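Local coordinates for flagellar hook-associated protein 2 (Bdellovibrio bacteriovorus, PDB 6KTY) that probably caps the tip of the growing flagellar filament and helps flagellin subunits polymerise there instead of leaking out, at residues Ala46-Pro52 / Gln140-Glu146. Coordinates in Å, arbitrary orientation, origin at the centre of the assembly. Numbering follows the deposited sequence.
Sequences AMSNGFP and QDMYFEE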
loop_
_atom_site.group_PDB
_atom_site.type_symbol
_atom_site.label_atom_id
_atom_site.label_comp_id
_atom_site.label_asym_id
_atom_site.label_seq_id
_atom_site.Cartn_x
_atom_site.Cartn_y
_atom_site.Cartn_z
ATOM N N ALA A 46 -5.205 -11.292 24.784
ATOM C CA ALA A 46 -6.306 -12.289 24.743
ATOM C C ALA A 46 -7.632 -11.540 24.726
ATOM O O ALA A 46 -7.745 -10.383 25.238
ATOM C CB ALA A 46 -6.222 -13.325 25.955
ATOM N N MET A 47 -8.614 -12.117 24.073
ATOM C CA MET A 47 -9.910 -11.429 23.968
ATOM C C MET A 47 -10.990 -12.360 24.408
ATOM O O MET A 47 -11.003 -13.527 23.984
ATOM C CB MET A 47 -10.190 -10.941 22.531
ATOM C CG MET A 47 -11.378 -9.957 22.434
ATOM S SD MET A 47 -11.626 -9.235 20.825
ATOM C CE MET A 47 -10.379 -7.967 20.852
ATOM N N SER A 48 -11.914 -11.862 25.228
ATOM C CA SER A 48 -13.020 -12.723 25.714
ATOM C C SER A 48 -14.070 -13.076 24.660
ATOM O O SER A 48 -14.135 -12.457 23.592
ATOM C CB SER A 48 -13.719 -12.085 26.924
ATOM O OG SER A 48 -14.634 -11.088 26.497
ATOM N N ASN A 49 -14.880 -14.092 24.973
ATOM C CA ASN A 49 -16.207 -14.258 24.372
ATOM C C ASN A 49 -17.091 -13.014 24.557
ATOM O O ASN A 49 -16.777 -12.124 25.372
ATOM C CB ASN A 49 -16.890 -15.531 24.901
ATOM C CG ASN A 49 -17.081 -15.529 26.430
ATOM O OD1 ASN A 49 -16.247 -15.052 27.173
ATOM N ND2 ASN A 49 -18.205 -16.073 26.880
ATOM N N GLY A 50 -18.149 -12.933 23.768
ATOM C CA GLY A 50 -19.027 -11.759 23.721
ATOM C C GLY A 50 -20.060 -11.786 24.838
ATOM O O GLY A 50 -20.551 -12.856 25.228
ATOM N N PHE A 51 -20.394 -10.601 25.347
ATOM C CA PHE A 51 -21.407 -10.437 26.379
ATOM C C PHE A 51 -22.461 -9.469 25.893
ATOM O O PHE A 51 -22.146 -8.558 25.086
ATOM C CB PHE A 51 -20.758 -9.908 27.653
ATOM C CG PHE A 51 -20.019 -10.956 28.428
ATOM C CD1 PHE A 51 -18.790 -11.434 27.990
ATOM C CD2 PHE A 51 -20.549 -11.464 29.606
ATOM C CE1 PHE A 51 -18.114 -12.414 28.713
ATOM C CE2 PHE A 51 -19.867 -12.457 30.334
ATOM C CZ PHE A 51 -18.675 -12.943 29.880
ATOM N N PRO A 52 -23.707 -9.617 26.397
ATOM C CA PRO A 52 -24.754 -8.735 25.923
ATOM C C PRO A 52 -24.648 -7.319 26.465
ATOM O O PRO A 52 -25.311 -6.434 25.972
ATOM C CB PRO A 52 -26.056 -9.424 26.395
ATOM C CG PRO A 52 -25.662 -10.233 27.601
ATOM C CD PRO A 52 -24.202 -10.620 27.364
ATOM N N GLN A 140 -22.829 -15.752 33.444
ATOM C CA GLN A 140 -22.403 -16.239 32.167
ATOM C C GLN A 140 -20.916 -16.567 32.236
ATOM O O GLN A 140 -20.152 -15.883 32.910
ATOM C CB GLN A 140 -22.671 -15.174 31.106
ATOM C CG GLN A 140 -22.327 -15.601 29.685
ATOM C CD GLN A 140 -22.374 -14.453 28.682
ATOM O OE1 GLN A 140 -23.235 -13.564 28.765
ATOM N NE2 GLN A 140 -21.447 -14.468 27.729
ATOM N N ASP A 141 -20.523 -17.598 31.499
ATOM C CA ASP A 141 -19.130 -18.019 31.399
ATOM C C ASP A 141 -18.257 -16.975 30.701
ATOM O O ASP A 141 -18.599 -16.508 29.604
ATOM C CB ASP A 141 -19.055 -19.323 30.589
ATOM C CG ASP A 141 -19.608 -20.517 31.341
ATOM O OD1 ASP A 141 -19.621 -20.512 32.602
ATOM O OD2 ASP A 141 -20.036 -21.478 30.668
ATOM N N MET A 142 -17.136 -16.609 31.323
ATOM C CA MET A 142 -16.115 -15.815 30.636
ATOM C C MET A 142 -14.935 -16.676 30.291
ATOM O O MET A 142 -14.434 -17.408 31.134
ATOM C CB MET A 142 -15.594 -14.642 31.486
ATOM C CG MET A 142 -14.959 -13.579 30.635
ATOM S SD MET A 142 -13.163 -13.675 30.530
ATOM C CE MET A 142 -12.830 -12.561 31.907
ATOM N N TYR A 143 -14.492 -16.554 29.052
ATOM C CA TYR A 143 -13.317 -17.251 28.615
ATOM C C TYR A 143 -12.644 -16.443 27.521
ATOM O O TYR A 143 -13.267 -15.619 26.862
ATOM C CB TYR A 143 -13.654 -18.699 28.142
ATOM C CG TYR A 143 -14.545 -18.807 26.907
ATOM C CD1 TYR A 143 -15.930 -18.729 27.013
ATOM C CD2 TYR A 143 -13.990 -19.056 25.644
ATOM C CE1 TYR A 143 -16.742 -18.846 25.885
ATOM C CE2 TYR A 143 -14.781 -19.157 24.512
ATOM C CZ TYR A 143 -16.154 -19.065 24.644
ATOM O OH TYR A 143 -16.923 -19.174 23.527
ATOM N N PHE A 144 -11.364 -16.676 27.359
ATOM C CA PHE A 144 -10.589 -16.079 26.287
ATOM C C PHE A 144 -10.764 -16.909 25.014
ATOM O O PHE A 144 -10.157 -17.958 24.878
ATOM C CB PHE A 144 -9.119 -15.974 26.729
ATOM C CG PHE A 144 -8.887 -14.995 27.877
ATOM C CD1 PHE A 144 -9.349 -13.670 27.795
ATOM C CD2 PHE A 144 -8.154 -15.369 28.997
ATOM C CE1 PHE A 144 -9.117 -12.768 28.804
ATOM C CE2 PHE A 144 -7.934 -14.464 30.044
ATOM C CZ PHE A 144 -8.416 -13.160 29.948
ATOM N N GLU A 145 -11.632 -16.439 24.112
ATOM C CA GLU A 145 -11.981 -17.140 22.860
ATOM C C GLU A 145 -10.770 -17.096 21.922
ATOM O O GLU A 145 -10.544 -17.993 21.112
ATOM C CB GLU A 145 -13.175 -16.429 22.202
ATOM C CG GLU A 145 -14.091 -17.297 21.315
ATOM C CD GLU A 145 -15.330 -16.537 20.802
ATOM O OE1 GLU A 145 -15.494 -15.328 21.098
ATOM O OE2 GLU A 145 -16.159 -17.147 20.091
ATOM N N GLU A 146 -9.955 -16.055 22.070
ATOM C CA GLU A 146 -8.794 -15.904 21.226
ATOM C C GLU A 146 -7.625 -15.352 22.018
ATOM O O GLU A 146 -7.816 -14.508 22.886
ATOM C CB GLU A 146 -9.162 -14.942 20.091
ATOM C CG GLU A 146 -9.075 -15.508 18.675
ATOM C CD GLU A 146 -9.064 -14.397 17.636
ATOM O OE1 GLU A 146 -10.142 -13.779 17.430
ATOM O OE2 GLU A 146 -7.978 -14.113 17.067
HETATM O O HOH W 1 -18.345 -14.362 20.991
#
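Antiparallel to 140-146, the segment 46-52 starts within strand 45-48 and runs on in an extended conformation. Ala46 lays its CB over one face of the Phe144 ring, 3.9 Å from the ring centroid, a CH-pi contact that joins the hydrophobic layer formed with Phe130. At Met47 the pairing is regular on one side, with Met47 N donating to Glu146 O at 2.8 Å, but its carbonyl faces two successive amides: Glu145 N at 3.0 Å and Glu146 N at 3.3 Å from Met47 O, both weak bonds. The extra residue shifts the register by one, so that Ser48 pairs with Phe144. Ser48 OG donates to Asn49 O (2.6 Å) and is also hydrogen-bonded to Leu115 N of strand 113-119. Asn49 carries the pairing on, with both its backbone and its side chain. Its N donates to Tyr143 O (2.9 Å), while its side chain acts as a surrogate backbone: Asn49 OD1 accepts from Tyr143 N at 3.0 Å and Asn49 ND2 donates to Asp141 O at 2.8 Å. Asn49 CB also sits over the Tyr143 ring face. Past it, a water links Gly50 N to Glu145 OE1, and Gln140 NE2 reaches back to Gly50 O (3.1 Å). The gap between the diverging chains is filled by Phe51, whose ring has Gln140 CD over one face and touches Met142 CG through CZ (3.8 Å). Two residues facing Met47 make this a classic beta bulge, set where strand 144-148, outermost within this chain, joins the four-stranded antiparallel sheet of one of the two beta-rich domains in this FliD fragment.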